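Local structure of 2-aminomuconic 6-semialdehyde dehydrogenase (Pseudomonas sp., 7BZV) at residues 5-10 against 204-209; 64-69 against 115-120; 295-300 against 397-402; 337-342 against 369-374; 438-443 against 453-458. The protein catalyses the oxidation of 2-aminomuconic 6-semialdehyde, with NAD+ as cofactor, in the meta-cleavage pathway of 2-aminophenol catabolism. All coordinates share one frame; numbering follows the deposited sequence.

Overall arrangement
The five contacts do not touch one another, and their chemistry follows their place in the fold. Interaction 1 is buried and mostly polar: it joins strands 3-9 and 203-205, which belong to different sheets. Interaction 2, nested along the chain in the loop that interaction 1 closes, is purely apolar between helices, one of which enters a subunit interface. Interactions 3 and 5 belong to the same seven-stranded sheet, their centres about 24 Å apart. The first, partly exposed, adds a salt bridge and a bridging water to parallel strand pairing; the second, buried at the edge strand, rests on glycines. Interaction 4, buried and nested along the chain within interaction 3, packs a helix on a loop around one phenylalanine.

Interaction 1. Residues 5-10 against 204-209; sequences YRNFVD and NLVHGF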
# COMPACT_ATOMS: atom_id res chain seq x y z
N TYR B 5 25.19 37.27 -6.21
CA TYR B 5 24.16 36.28 -5.92
C TYR B 5 22.97 37.08 -5.41
O TYR B 5 23.00 37.61 -4.29
CB TYR B 5 24.70 35.24 -4.93
CG TYR B 5 25.63 34.18 -5.53
CD1 TYR B 5 25.40 33.66 -6.80
CD2 TYR B 5 26.74 33.72 -4.82
CE1 TYR B 5 26.24 32.68 -7.33
CE2 TYR B 5 27.59 32.75 -5.35
CZ TYR B 5 27.33 32.23 -6.61
OH TYR B 5 28.17 31.26 -7.16
N ARG B 6 21.96 37.24 -6.26
CA ARG B 6 20.82 38.09 -5.94
C ARG B 6 19.64 37.26 -5.43
O ARG B 6 19.62 36.03 -5.54
CB ARG B 6 20.39 38.91 -7.15
CG ARG B 6 21.47 39.87 -7.65
CD ARG B 6 21.12 40.49 -9.00
NE ARG B 6 20.76 39.47 -9.98
CZ ARG B 6 21.61 38.92 -10.84
NH1 ARG B 6 22.88 39.31 -10.85
NH2 ARG B 6 21.18 37.99 -11.69
N ASN B 7 18.66 37.96 -4.87
CA ASN B 7 17.40 37.34 -4.52
C ASN B 7 16.55 37.16 -5.78
O ASN B 7 16.76 37.81 -6.80
CB ASN B 7 16.63 38.19 -3.51
CG ASN B 7 17.44 38.53 -2.29
OD1 ASN B 7 17.49 37.75 -1.34
ND2 ASN B 7 18.06 39.71 -2.29
N PHE B 8 15.56 36.26 -5.68
CA PHE B 8 14.65 35.98 -6.79
C PHE B 8 13.24 35.92 -6.21
O PHE B 8 12.88 34.95 -5.52
CB PHE B 8 15.06 34.68 -7.50
CG PHE B 8 14.32 34.42 -8.78
CD1 PHE B 8 14.55 35.18 -9.91
CD2 PHE B 8 13.39 33.37 -8.86
CE1 PHE B 8 13.86 34.94 -11.09
CE2 PHE B 8 12.69 33.13 -10.03
CZ PHE B 8 12.93 33.91 -11.15
N VAL B 9 12.43 36.95 -6.46
CA VAL B 9 11.10 37.05 -5.85
C VAL B 9 10.10 37.36 -6.94
O VAL B 9 10.26 38.35 -7.67
CB VAL B 9 11.05 38.11 -4.74
CG1 VAL B 9 9.61 38.34 -4.27
CG2 VAL B 9 11.94 37.70 -3.55
N ASP B 10 9.08 36.52 -7.06
CA ASP B 10 7.98 36.74 -8.00
C ASP B 10 8.51 36.97 -9.40
O ASP B 10 8.08 37.89 -10.11
CB ASP B 10 7.10 37.91 -7.55
CG ASP B 10 5.67 37.82 -8.08
OD1 ASP B 10 5.26 36.74 -8.57
OD2 ASP B 10 4.96 38.83 -7.99
N ASN B 204 10.84 31.15 -4.90
CA ASN B 204 11.39 32.42 -4.43
C ASN B 204 12.62 32.18 -3.57
O ASN B 204 12.65 31.25 -2.75
CB ASN B 204 10.35 33.18 -3.62
CG ASN B 204 9.11 33.48 -4.41
OD1 ASN B 204 9.10 34.34 -5.29
ND2 ASN B 204 8.05 32.74 -4.11
N LEU B 205 13.63 33.02 -3.76
CA LEU B 205 14.92 32.88 -3.10
C LEU B 205 15.21 34.17 -2.35
O LEU B 205 15.28 35.24 -2.96
CB LEU B 205 16.03 32.59 -4.11
CG LEU B 205 17.50 32.63 -3.64
CD1 LEU B 205 17.79 31.50 -2.73
CD2 LEU B 205 18.39 32.58 -4.85
N VAL B 206 15.37 34.06 -1.03
CA VAL B 206 15.79 35.18 -0.19
C VAL B 206 17.08 34.80 0.51
O VAL B 206 17.18 33.73 1.12
CB VAL B 206 14.72 35.54 0.85
CG1 VAL B 206 13.55 36.24 0.15
CG2 VAL B 206 14.25 34.33 1.61
N HIS B 207 18.06 35.71 0.49
CA HIS B 207 19.34 35.46 1.13
C HIS B 207 19.43 36.12 2.51
O HIS B 207 18.75 37.11 2.82
CB HIS B 207 20.47 35.98 0.26
CG HIS B 207 20.76 35.13 -0.93
ND1 HIS B 207 21.25 33.85 -0.83
CD2 HIS B 207 20.62 35.38 -2.26
CE1 HIS B 207 21.41 33.34 -2.04
NE2 HIS B 207 21.04 34.25 -2.92
N GLY B 208 20.27 35.54 3.35
CA GLY B 208 20.69 36.21 4.57
C GLY B 208 21.15 35.23 5.62
O GLY B 208 21.64 34.14 5.30
N PHE B 209 20.96 35.64 6.87
CA PHE B 209 21.36 34.89 8.04
C PHE B 209 20.11 34.32 8.72
O PHE B 209 19.02 34.29 8.14
CB PHE B 209 22.19 35.80 8.95
CG PHE B 209 23.29 36.50 8.23
CD1 PHE B 209 23.06 37.67 7.53
CD2 PHE B 209 24.58 35.96 8.23
CE1 PHE B 209 24.09 38.32 6.84
CE2 PHE B 209 25.60 36.60 7.55
CZ PHE B 209 25.36 37.77 6.86
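The carbonyl oxygen of Phe8 is gripped twice: Leu205 N donates to Phe8 O over 2.7 Å, and the CA-H of Asn204 makes a bent, weaker contact with it, Asn204 CA lying 3.1 Å from Phe8 O. Phe8 N answers with a bond to Leu205 O at 2.9 Å, making Phe8 and Leu205 an antiparallel hydrogen-bonded pair. This is a single bridge, and beyond it asparagine side chains take over. Asn7 CG stands beside its own backbone N, anti to the carbonyl carbon (chi1 -54°), which carries OD1 across to His207 N at 2.8 Å, the donor nearly along the C=O axis. At the other end Asn204 OD1 accepts from Asp10 N at 2.8 Å in an almost straight bond (174°). Asparagine suits both places because its short amide accepts on one branch and donates on the other: Asn7 ND2 serves His35 O and Val14 O, and Asn204 ND2 serves Gly201 O. An alanine at Asn7 would probably leave His207 N without its acceptor and the His35 and Val14 carbonyls without this amide donor. The His207 ring turns an edge to Arg6 O, while its NE2 and Thr187 OG1 of helix 184-196 are hydrogen-bonded. Two buried amides thus lengthen one beta bridge into a four-bond seam, joining the sheet of strand 3-9 to that of strand 203-205.

Interaction 2. Residues 64-69 against 115-120; sequences QRVDWL and DILATA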
# COMPACT_ATOMS: atom_id res chain seq x y z
N GLN B 64 1.29 17.35 -14.85
CA GLN B 64 2.08 18.49 -15.31
C GLN B 64 3.24 18.75 -14.38
O GLN B 64 4.33 19.15 -14.82
CB GLN B 64 1.19 19.75 -15.42
CG GLN B 64 0.22 19.70 -16.56
CD GLN B 64 -0.84 20.80 -16.49
OE1 GLN B 64 -1.40 21.09 -15.44
NE2 GLN B 64 -1.08 21.44 -17.62
N ARG B 65 3.03 18.57 -13.07
CA ARG B 65 4.13 18.82 -12.15
C ARG B 65 5.21 17.74 -12.27
O ARG B 65 6.40 18.03 -12.17
CB ARG B 65 3.57 18.96 -10.74
CG ARG B 65 2.72 20.26 -10.65
CD ARG B 65 2.44 20.71 -9.24
NE ARG B 65 1.94 19.63 -8.42
CZ ARG B 65 0.67 19.29 -8.33
NH1 ARG B 65 -0.26 19.95 -9.01
NH2 ARG B 65 0.32 18.29 -7.55
N VAL B 66 4.81 16.50 -12.55
CA VAL B 66 5.78 15.47 -12.88
C VAL B 66 6.70 15.99 -13.97
O VAL B 66 7.94 15.97 -13.84
CB VAL B 66 5.08 14.17 -13.30
CG1 VAL B 66 6.12 13.21 -13.91
CG2 VAL B 66 4.38 13.48 -12.10
N ASP B 67 6.11 16.50 -15.06
CA ASP B 67 6.90 17.01 -16.17
C ASP B 67 7.76 18.21 -15.76
O ASP B 67 8.91 18.32 -16.16
CB ASP B 67 5.97 17.41 -17.33
CG ASP B 67 5.34 16.20 -18.03
OD1 ASP B 67 5.74 15.06 -17.73
OD2 ASP B 67 4.42 16.39 -18.86
N TRP B 68 7.19 19.15 -14.99
CA TRP B 68 7.99 20.29 -14.53
C TRP B 68 9.21 19.81 -13.76
O TRP B 68 10.33 20.29 -13.98
CB TRP B 68 7.15 21.20 -13.63
CG TRP B 68 6.24 22.18 -14.31
CD1 TRP B 68 4.88 22.25 -14.20
CD2 TRP B 68 6.62 23.25 -15.17
NE1 TRP B 68 4.39 23.28 -14.96
CE2 TRP B 68 5.44 23.93 -15.55
CE3 TRP B 68 7.85 23.71 -15.65
CZ2 TRP B 68 5.45 25.03 -16.39
CZ3 TRP B 68 7.86 24.80 -16.48
CH2 TRP B 68 6.67 25.44 -16.85
N LEU B 69 9.01 18.84 -12.84
CA LEU B 69 10.12 18.36 -12.02
C LEU B 69 11.21 17.77 -12.90
O LEU B 69 12.40 17.93 -12.63
CB LEU B 69 9.64 17.30 -11.01
CG LEU B 69 8.70 17.82 -9.92
CD1 LEU B 69 8.11 16.60 -9.18
CD2 LEU B 69 9.40 18.70 -8.98
N ASP B 115 8.86 10.59 -10.13
CA ASP B 115 8.37 9.22 -10.20
C ASP B 115 7.36 8.93 -9.10
O ASP B 115 6.30 8.35 -9.35
CB ASP B 115 9.54 8.21 -10.09
CG ASP B 115 10.49 8.24 -11.27
OD1 ASP B 115 10.16 8.77 -12.35
OD2 ASP B 115 11.62 7.75 -11.10
N ILE B 116 7.68 9.33 -7.86
CA ILE B 116 6.76 9.10 -6.74
C ILE B 116 5.43 9.78 -6.96
O ILE B 116 4.36 9.22 -6.72
CB ILE B 116 7.39 9.58 -5.42
CG1 ILE B 116 8.49 8.57 -5.10
CG2 ILE B 116 6.36 9.65 -4.29
CD1 ILE B 116 9.61 9.09 -4.32
N LEU B 117 5.46 11.02 -7.44
CA LEU B 117 4.22 11.74 -7.73
C LEU B 117 3.45 11.05 -8.84
O LEU B 117 2.23 10.91 -8.76
CB LEU B 117 4.53 13.18 -8.11
CG LEU B 117 3.34 14.09 -8.45
CD1 LEU B 117 2.35 14.19 -7.30
CD2 LEU B 117 3.87 15.50 -8.89
N ALA B 118 4.16 10.59 -9.86
CA ALA B 118 3.46 9.99 -11.00
C ALA B 118 2.64 8.78 -10.59
O ALA B 118 1.55 8.56 -11.14
CB ALA B 118 4.47 9.60 -12.10
N THR B 119 3.11 8.00 -9.61
CA THR B 119 2.39 6.79 -9.26
C THR B 119 1.64 6.89 -7.93
O THR B 119 1.05 5.90 -7.51
CB THR B 119 3.34 5.59 -9.23
OG1 THR B 119 4.37 5.82 -8.26
CG2 THR B 119 4.01 5.38 -10.58
N ALA B 120 1.61 8.04 -7.29
CA ALA B 120 1.01 8.14 -5.97
C ALA B 120 -0.45 7.73 -6.04
O ALA B 120 -1.19 8.23 -6.90
CB ALA B 120 1.12 9.57 -5.47
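Leu117 holds CG anti to its backbone N (chi1 180°), which carries its branches toward Val66. Val66 in turn places CG1 anti to its own N (chi1 168°), and this leaves CG2 to face the other helix. The two meet at Val66 CG2 and Leu117 CD2, 3.8 Å apart. The same CG2 methyl also lies against the backbone of the next residue, 3.7 Å from Ala118 N, and 3.9 Å from Ala118 CB. A small alanine suits that place, since its methyl lets the valine branch come down close to the helix backbone. Leu117 CD2 reaches further, to Arg65 CB at 3.9 Å and, more loosely, to Leu69 CD1 at 4.4 Å. Arg65 contributes only the aliphatic root of its side chain here; its guanidinium group turns elsewhere, NE to Ala169 O and NH1 to Thr60 OG1. No hydrogen bond crosses between the two segments, whose helix axes run nearly antiparallel (169°) and approach to 9.0 Å. Leu69 and Leu117 both continue onto Ala169 at the end of helix 156-169, so the apolar contact passes into a third helix. Ile116 turns to helix 468-474 instead, while Ala118 packs on Asp115 of the second subunit and Thr119 OG1 hydrogen-bonds its counterpart there, so the end of helix 95-119 forms part of a subunit interface.

Interaction 3. Residues 295-300 against 397-402; sequences VERPIF and VTPFDS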
# COMPACT_ATOMS: atom_id res chain seq x y z
N VAL B 295 34.50 -0.76 18.54
CA VAL B 295 35.15 -1.86 17.84
C VAL B 295 35.27 -3.04 18.78
O VAL B 295 35.79 -2.90 19.89
CB VAL B 295 36.54 -1.45 17.30
CG1 VAL B 295 37.15 -2.57 16.46
CG2 VAL B 295 36.41 -0.13 16.54
N GLU B 296 34.79 -4.21 18.34
CA GLU B 296 34.87 -5.39 19.19
C GLU B 296 36.33 -5.68 19.55
O GLU B 296 37.24 -5.64 18.71
CB GLU B 296 34.22 -6.57 18.49
CG GLU B 296 33.86 -7.67 19.46
CD GLU B 296 33.30 -8.90 18.79
OE1 GLU B 296 33.00 -8.90 17.57
OE2 GLU B 296 33.16 -9.91 19.52
N ARG B 297 36.55 -5.95 20.83
CA ARG B 297 37.89 -5.99 21.41
C ARG B 297 38.91 -6.77 20.59
O ARG B 297 40.03 -6.28 20.41
CB ARG B 297 37.83 -6.56 22.84
CG ARG B 297 39.11 -6.51 23.70
CD ARG B 297 38.79 -6.43 25.24
NE ARG B 297 39.31 -5.14 25.66
CZ ARG B 297 38.62 -4.20 26.28
NH1 ARG B 297 37.37 -4.40 26.64
NH2 ARG B 297 39.22 -3.05 26.54
N PRO B 298 38.60 -7.97 20.09
CA PRO B 298 39.64 -8.75 19.38
C PRO B 298 40.18 -8.11 18.12
O PRO B 298 41.27 -8.50 17.67
CB PRO B 298 38.94 -10.08 19.06
CG PRO B 298 37.87 -10.21 20.14
CD PRO B 298 37.39 -8.77 20.36
N ILE B 299 39.47 -7.14 17.51
CA ILE B 299 40.03 -6.45 16.35
C ILE B 299 40.34 -4.98 16.65
O ILE B 299 40.69 -4.24 15.74
CB ILE B 299 39.14 -6.57 15.11
CG1 ILE B 299 37.72 -6.11 15.39
CG2 ILE B 299 39.19 -7.99 14.55
CD1 ILE B 299 37.04 -5.64 14.16
N PHE B 300 40.24 -4.55 17.91
CA PHE B 300 40.42 -3.13 18.21
C PHE B 300 41.81 -2.63 17.82
O PHE B 300 41.95 -1.57 17.20
CB PHE B 300 40.18 -2.87 19.70
CG PHE B 300 40.43 -1.46 20.11
CD1 PHE B 300 39.45 -0.50 19.98
CD2 PHE B 300 41.64 -1.11 20.69
CE1 PHE B 300 39.68 0.78 20.38
CE2 PHE B 300 41.86 0.18 21.09
CZ PHE B 300 40.89 1.12 20.93
N VAL B 397 37.31 6.37 19.27
CA VAL B 397 37.21 4.92 19.10
C VAL B 397 37.44 4.23 20.45
O VAL B 397 38.35 4.59 21.20
CB VAL B 397 38.17 4.42 18.00
CG1 VAL B 397 39.59 4.69 18.36
CG2 VAL B 397 37.94 2.97 17.71
N THR B 398 36.62 3.21 20.74
CA THR B 398 36.64 2.53 22.03
C THR B 398 36.33 1.05 21.79
O THR B 398 35.58 0.72 20.86
CB THR B 398 35.60 3.16 22.99
OG1 THR B 398 35.60 2.55 24.30
CG2 THR B 398 34.18 3.08 22.38
N PRO B 399 36.91 0.15 22.57
CA PRO B 399 36.55 -1.27 22.45
C PRO B 399 35.25 -1.60 23.16
O PRO B 399 34.83 -0.94 24.11
CB PRO B 399 37.72 -1.99 23.13
CG PRO B 399 38.18 -1.00 24.20
CD PRO B 399 37.93 0.39 23.61
N PHE B 400 34.62 -2.67 22.69
CA PHE B 400 33.48 -3.29 23.37
C PHE B 400 33.64 -4.80 23.36
O PHE B 400 34.42 -5.37 22.58
CB PHE B 400 32.13 -2.91 22.75
CG PHE B 400 31.81 -3.57 21.45
CD1 PHE B 400 31.13 -4.77 21.40
CD2 PHE B 400 32.16 -2.97 20.26
CE1 PHE B 400 30.81 -5.37 20.17
CE2 PHE B 400 31.86 -3.56 19.08
CZ PHE B 400 31.17 -4.76 19.02
N ASP B 401 32.90 -5.46 24.26
CA ASP B 401 33.00 -6.91 24.40
C ASP B 401 31.72 -7.65 24.04
O ASP B 401 31.82 -8.74 23.48
CB ASP B 401 33.41 -7.27 25.83
CG ASP B 401 34.80 -6.75 26.15
OD1 ASP B 401 35.74 -7.22 25.50
OD2 ASP B 401 34.95 -5.84 26.98
N SER B 402 30.55 -7.09 24.25
CA SER B 402 29.34 -7.85 23.98
C SER B 402 28.32 -7.03 23.21
O SER B 402 28.32 -5.79 23.20
CB SER B 402 28.75 -8.40 25.29
OG SER B 402 27.94 -7.41 25.87
O HOH W 1 33.92 -9.85 22.09
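Arg297 crosses Asp401 at a slant, its first three side-chain carbons all near one oxygen. Arg297 CB lies 3.4 Å from Asp401 OD1, CG stays close to it, and Arg297 CD comes to 3.2 Å from that same oxygen. A bend at chi3 (-116°) then brings Arg297 NH1 to 2.8 Å from Asp401 OD2, a salt bridge whose hydrogen-bond geometry is weak. The carboxylate sits at the guanidinium edge, while CZ and NH2 turn to Pro399, which lies over one face of the group with Arg297 NH2 3.3 Å from Pro399 CG. Val295 N donates to Thr398 O and Phe400 N to Val295 O, pairing strands 290-296 and 394-400 as parallel neighbours in the mixed seven-stranded sheet. The chain then turns straight into helix 297-312, whose start is tied to the strand end by Arg297 N donating to Phe400 O at 2.8 Å. Pro399 CD lies over one face of the Phe300 ring, a CH-pi contact, and Val295 CG2 touches Val397 CG2 at 3.6 Å. Phe400 holds CG in the crowded position between its N and carbonyl carbon (chi1 75°), folding the ring back so that Glu296 CB lies over its face, 4.0 Å from the centroid. An alanine in place of Phe400 would probably open a gap beside Glu296 and leave the Phe263 ring without its edge-to-face partner. Pro399, Phe300 and the valines thus pack on one face, Phe400 and the Glu296 methylenes on the other. The salt bridge lies at the exposed margin, while Glu296 OE1 accepts from Ala264 N and a water donates to Asp401 O and, at 2.7 Å, to Glu296 OE2.

Interaction 4. Residues 337-342 against 369-374; sequences KVLSYF and AWVEPT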
# COMPACT_ATOMS: atom_id res chain seq x y z
N LYS B 337 35.56 26.32 15.85
CA LYS B 337 34.79 25.46 16.74
C LYS B 337 35.36 24.03 16.78
O LYS B 337 35.50 23.45 17.86
CB LYS B 337 33.32 25.43 16.32
CG LYS B 337 32.44 24.50 17.16
CD LYS B 337 31.06 24.31 16.53
CE LYS B 337 30.25 23.21 17.22
NZ LYS B 337 29.71 22.17 16.28
N VAL B 338 35.69 23.45 15.63
CA VAL B 338 36.25 22.10 15.64
C VAL B 338 37.59 22.09 16.38
O VAL B 338 37.87 21.19 17.19
CB VAL B 338 36.38 21.58 14.20
CG1 VAL B 338 37.15 20.27 14.14
CG2 VAL B 338 34.98 21.43 13.59
N LEU B 339 38.45 23.08 16.14
CA LEU B 339 39.72 23.08 16.86
C LEU B 339 39.52 23.24 18.37
O LEU B 339 40.30 22.70 19.16
CB LEU B 339 40.64 24.18 16.35
CG LEU B 339 41.20 23.96 14.95
CD1 LEU B 339 42.15 25.11 14.58
CD2 LEU B 339 41.91 22.62 14.87
N SER B 340 38.52 24.02 18.79
CA SER B 340 38.21 24.10 20.21
C SER B 340 37.88 22.72 20.77
O SER B 340 38.20 22.41 21.92
CB SER B 340 37.03 25.04 20.45
OG SER B 340 37.06 26.14 19.57
N TYR B 341 37.21 21.89 19.97
CA TYR B 341 36.89 20.55 20.45
C TYR B 341 38.13 19.66 20.45
O TYR B 341 38.28 18.84 21.36
CB TYR B 341 35.74 19.94 19.61
CG TYR B 341 34.35 20.21 20.20
CD1 TYR B 341 33.95 19.61 21.40
CD2 TYR B 341 33.44 21.06 19.57
CE1 TYR B 341 32.68 19.84 21.94
CE2 TYR B 341 32.16 21.30 20.11
CZ TYR B 341 31.80 20.69 21.30
OH TYR B 341 30.55 20.91 21.83
N PHE B 342 39.04 19.82 19.48
CA PHE B 342 40.33 19.16 19.58
C PHE B 342 41.01 19.52 20.90
O PHE B 342 41.66 18.68 21.54
CB PHE B 342 41.25 19.54 18.41
CG PHE B 342 40.86 18.97 17.07
CD1 PHE B 342 39.70 18.23 16.91
CD2 PHE B 342 41.67 19.19 15.97
CE1 PHE B 342 39.35 17.72 15.67
CE2 PHE B 342 41.32 18.68 14.72
CZ PHE B 342 40.17 17.94 14.57
N ALA B 369 40.37 27.40 5.76
CA ALA B 369 39.87 26.85 7.01
C ALA B 369 40.10 25.35 7.11
O ALA B 369 39.15 24.57 7.27
CB ALA B 369 38.38 27.16 7.15
N TRP B 370 41.36 24.93 7.05
CA TRP B 370 41.66 23.51 6.99
C TRP B 370 41.87 22.90 8.38
O TRP B 370 42.27 23.57 9.33
CB TRP B 370 42.91 23.25 6.15
CG TRP B 370 42.85 23.74 4.73
CD1 TRP B 370 42.96 25.03 4.30
CD2 TRP B 370 42.68 22.93 3.57
NE1 TRP B 370 42.84 25.08 2.93
CE2 TRP B 370 42.67 23.80 2.46
CE3 TRP B 370 42.52 21.56 3.35
CZ2 TRP B 370 42.54 23.34 1.15
CZ3 TRP B 370 42.38 21.11 2.05
CH2 TRP B 370 42.39 21.99 0.97
N VAL B 371 41.62 21.59 8.47
CA VAL B 371 41.90 20.81 9.68
C VAL B 371 42.26 19.37 9.27
O VAL B 371 41.82 18.87 8.24
CB VAL B 371 40.68 20.84 10.63
CG1 VAL B 371 39.49 20.12 9.98
CG2 VAL B 371 41.04 20.23 11.94
N GLU B 372 43.04 18.70 10.11
CA GLU B 372 43.46 17.33 9.85
C GLU B 372 42.37 16.31 10.21
O GLU B 372 41.71 16.44 11.25
CB GLU B 372 44.71 16.99 10.65
CG GLU B 372 45.93 17.79 10.24
CD GLU B 372 47.11 17.47 11.10
OE1 GLU B 372 46.91 17.24 12.32
OE2 GLU B 372 48.23 17.44 10.57
N PRO B 373 42.24 15.25 9.43
CA PRO B 373 41.41 14.11 9.86
C PRO B 373 41.99 13.52 11.14
O PRO B 373 43.19 13.26 11.25
CB PRO B 373 41.49 13.14 8.68
CG PRO B 373 42.78 13.52 7.94
CD PRO B 373 42.92 15.00 8.14
N THR B 374 41.13 13.30 12.14
CA THR B 374 41.58 13.10 13.51
C THR B 374 40.86 11.91 14.12
O THR B 374 39.66 11.70 13.89
CB THR B 374 41.36 14.40 14.32
OG1 THR B 374 42.13 15.45 13.71
CG2 THR B 374 41.78 14.28 15.78
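Phe342 and Thr374 meet tip to tip, and this is the closely fitted part of the contact. The ring carbon Phe342 CZ lies 3.3 Å from Thr374 OG1, while Thr374 CG2 sits over one ring face, offset toward the rim. At the ring's edge Glu372 O approaches Phe342 CZ to 4.0 Å. The hydroxyl itself is occupied: Thr374 OG1 donates to Glu372 O at 2.7 Å and also hydrogen-bonds Gly356 N, which suits threonine, since it can satisfy its oxygen within the loop and still offer carbon to the ring. Val371 closes obliquely on the same phenylalanine with CG2, though their modelled separation is doubtful. One turn back along the helix the fit slackens. Leu339, on the partly exposed side, runs antiparallel alongside the Val371 side chain, Leu339 CD2 to Val371 CG2 3.9 Å, and Val338 CG1 barely reaches that methyl at 4.5 Å. No hydrogen bond crosses the contact, which is van der Waals packing. The contact lays helix 332-348 on the loop that leads into strand 374-377. Behind it Phe342 and Thr374 both rest on Ile394 of strand 394-400, while Val338 and Val371 share Leu329.

Interaction 5. Residues 438-443 against 453-458; sequences VGISWV and TPFGGA
Gly439 and Gly456 bring their backbones together at close range, the CA-H of Gly439 pointing almost straight (173°) at the carbonyl oxygen, with Gly439 CA 3.1 Å from Gly456 O. The nearest alpha carbons, Gly439 CA and Gly457 CA, are 4.7 Å apart. A CB on Gly439 would lie only 1.6 Å from Gly456 O, so any side chain here would probably force the backbones apart. Gly456 itself adopts an extended conformation with positive phi (167°), which glycine takes readily. Among the side chains, Ile440 CG2 approaches Phe455 CE2 obliquely at 4.3 Å, a light apolar touch. The branched isoleucine suits its place between two aromatic residues, since its CG1 also lies over one face of Trp442 in the same strand. Phe455 has a second partner, Arg449, in a cation-pi contact. Strand 440-443 forms the edge of its sheet within the chain, yet it pairs in parallel with a strand of the third subunit, so the sheet runs on across the interface. Gly456 O has no conventional hydrogen-bond partner, although buried, and the CA-H of Gly439 probably gives it only partial compensation. Close approach of bare backbone, rather than hydrogen bonding, thus joins the loop to the start of this strand.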
# COMPACT_ATOMS: atom_id res chain seq x y z
N VAL B 438 17.55 5.16 15.96
CA VAL B 438 17.99 6.10 14.94
C VAL B 438 16.97 6.07 13.81
O VAL B 438 16.14 5.15 13.72
CB VAL B 438 19.40 5.76 14.40
CG1 VAL B 438 20.44 5.78 15.55
CG2 VAL B 438 19.36 4.44 13.69
N GLY B 439 17.05 7.07 12.93
CA GLY B 439 16.20 7.06 11.75
C GLY B 439 16.72 6.18 10.64
O GLY B 439 15.92 5.64 9.86
N ILE B 440 18.03 6.02 10.53
CA ILE B 440 18.58 5.19 9.46
C ILE B 440 19.73 4.36 10.02
O ILE B 440 20.67 4.91 10.61
CB ILE B 440 19.02 6.03 8.25
CG1 ILE B 440 19.70 5.14 7.21
CG2 ILE B 440 20.00 7.13 8.64
CD1 ILE B 440 18.83 4.33 6.43
N SER B 441 19.64 3.05 9.87
CA SER B 441 20.58 2.11 10.47
C SER B 441 21.14 1.27 9.32
O SER B 441 20.47 0.39 8.80
CB SER B 441 19.86 1.28 11.51
OG SER B 441 20.76 0.59 12.37
N TRP B 442 22.38 1.55 8.93
CA TRP B 442 23.02 0.91 7.79
C TRP B 442 23.79 -0.32 8.24
O TRP B 442 24.43 -0.30 9.29
CB TRP B 442 24.00 1.87 7.10
CG TRP B 442 23.38 2.90 6.27
CD1 TRP B 442 22.68 2.72 5.12
CD2 TRP B 442 23.43 4.32 6.50
NE1 TRP B 442 22.29 3.93 4.61
CE2 TRP B 442 22.72 4.92 5.45
CE3 TRP B 442 23.99 5.12 7.48
CZ2 TRP B 442 22.53 6.31 5.39
CZ3 TRP B 442 23.85 6.49 7.39
CH2 TRP B 442 23.11 7.07 6.37
N VAL B 443 23.77 -1.36 7.42
CA VAL B 443 24.55 -2.56 7.67
C VAL B 443 25.51 -2.79 6.50
O VAL B 443 25.07 -2.94 5.35
CB VAL B 443 23.68 -3.79 7.89
CG1 VAL B 443 24.63 -4.98 8.11
CG2 VAL B 443 22.72 -3.64 9.08
N THR B 453 12.29 5.77 0.76
CA THR B 453 12.18 5.19 2.08
C THR B 453 12.12 6.28 3.13
O THR B 453 12.60 7.40 2.90
CB THR B 453 13.38 4.30 2.37
OG1 THR B 453 14.52 5.15 2.58
CG2 THR B 453 13.66 3.24 1.20
N PRO B 454 11.59 5.98 4.33
CA PRO B 454 11.42 7.02 5.36
C PRO B 454 12.76 7.38 5.98
O PRO B 454 13.55 6.49 6.33
CB PRO B 454 10.48 6.36 6.40
CG PRO B 454 10.67 4.84 6.20
CD PRO B 454 10.97 4.69 4.71
N PHE B 455 13.01 8.68 6.11
CA PHE B 455 14.28 9.21 6.59
C PHE B 455 14.02 10.37 7.51
O PHE B 455 13.16 11.21 7.22
CB PHE B 455 15.12 9.67 5.44
CG PHE B 455 16.35 10.45 5.82
CD1 PHE B 455 16.34 11.84 5.96
CD2 PHE B 455 17.54 9.78 5.99
CE1 PHE B 455 17.52 12.55 6.22
CE2 PHE B 455 18.73 10.47 6.28
CZ PHE B 455 18.73 11.85 6.37
N GLY B 456 14.77 10.43 8.59
CA GLY B 456 14.55 11.43 9.61
C GLY B 456 15.35 11.03 10.84
O GLY B 456 16.10 10.06 10.80
N GLY B 457 15.16 11.78 11.91
CA GLY B 457 15.89 11.53 13.14
C GLY B 457 14.99 11.37 14.35
O GLY B 457 13.89 11.93 14.42
N ALA B 458 15.47 10.57 15.31
CA ALA B 458 14.81 10.38 16.59
C ALA B 458 15.35 11.36 17.63
O ALA B 458 16.49 11.84 17.54
CB ALA B 458 15.02 8.94 17.10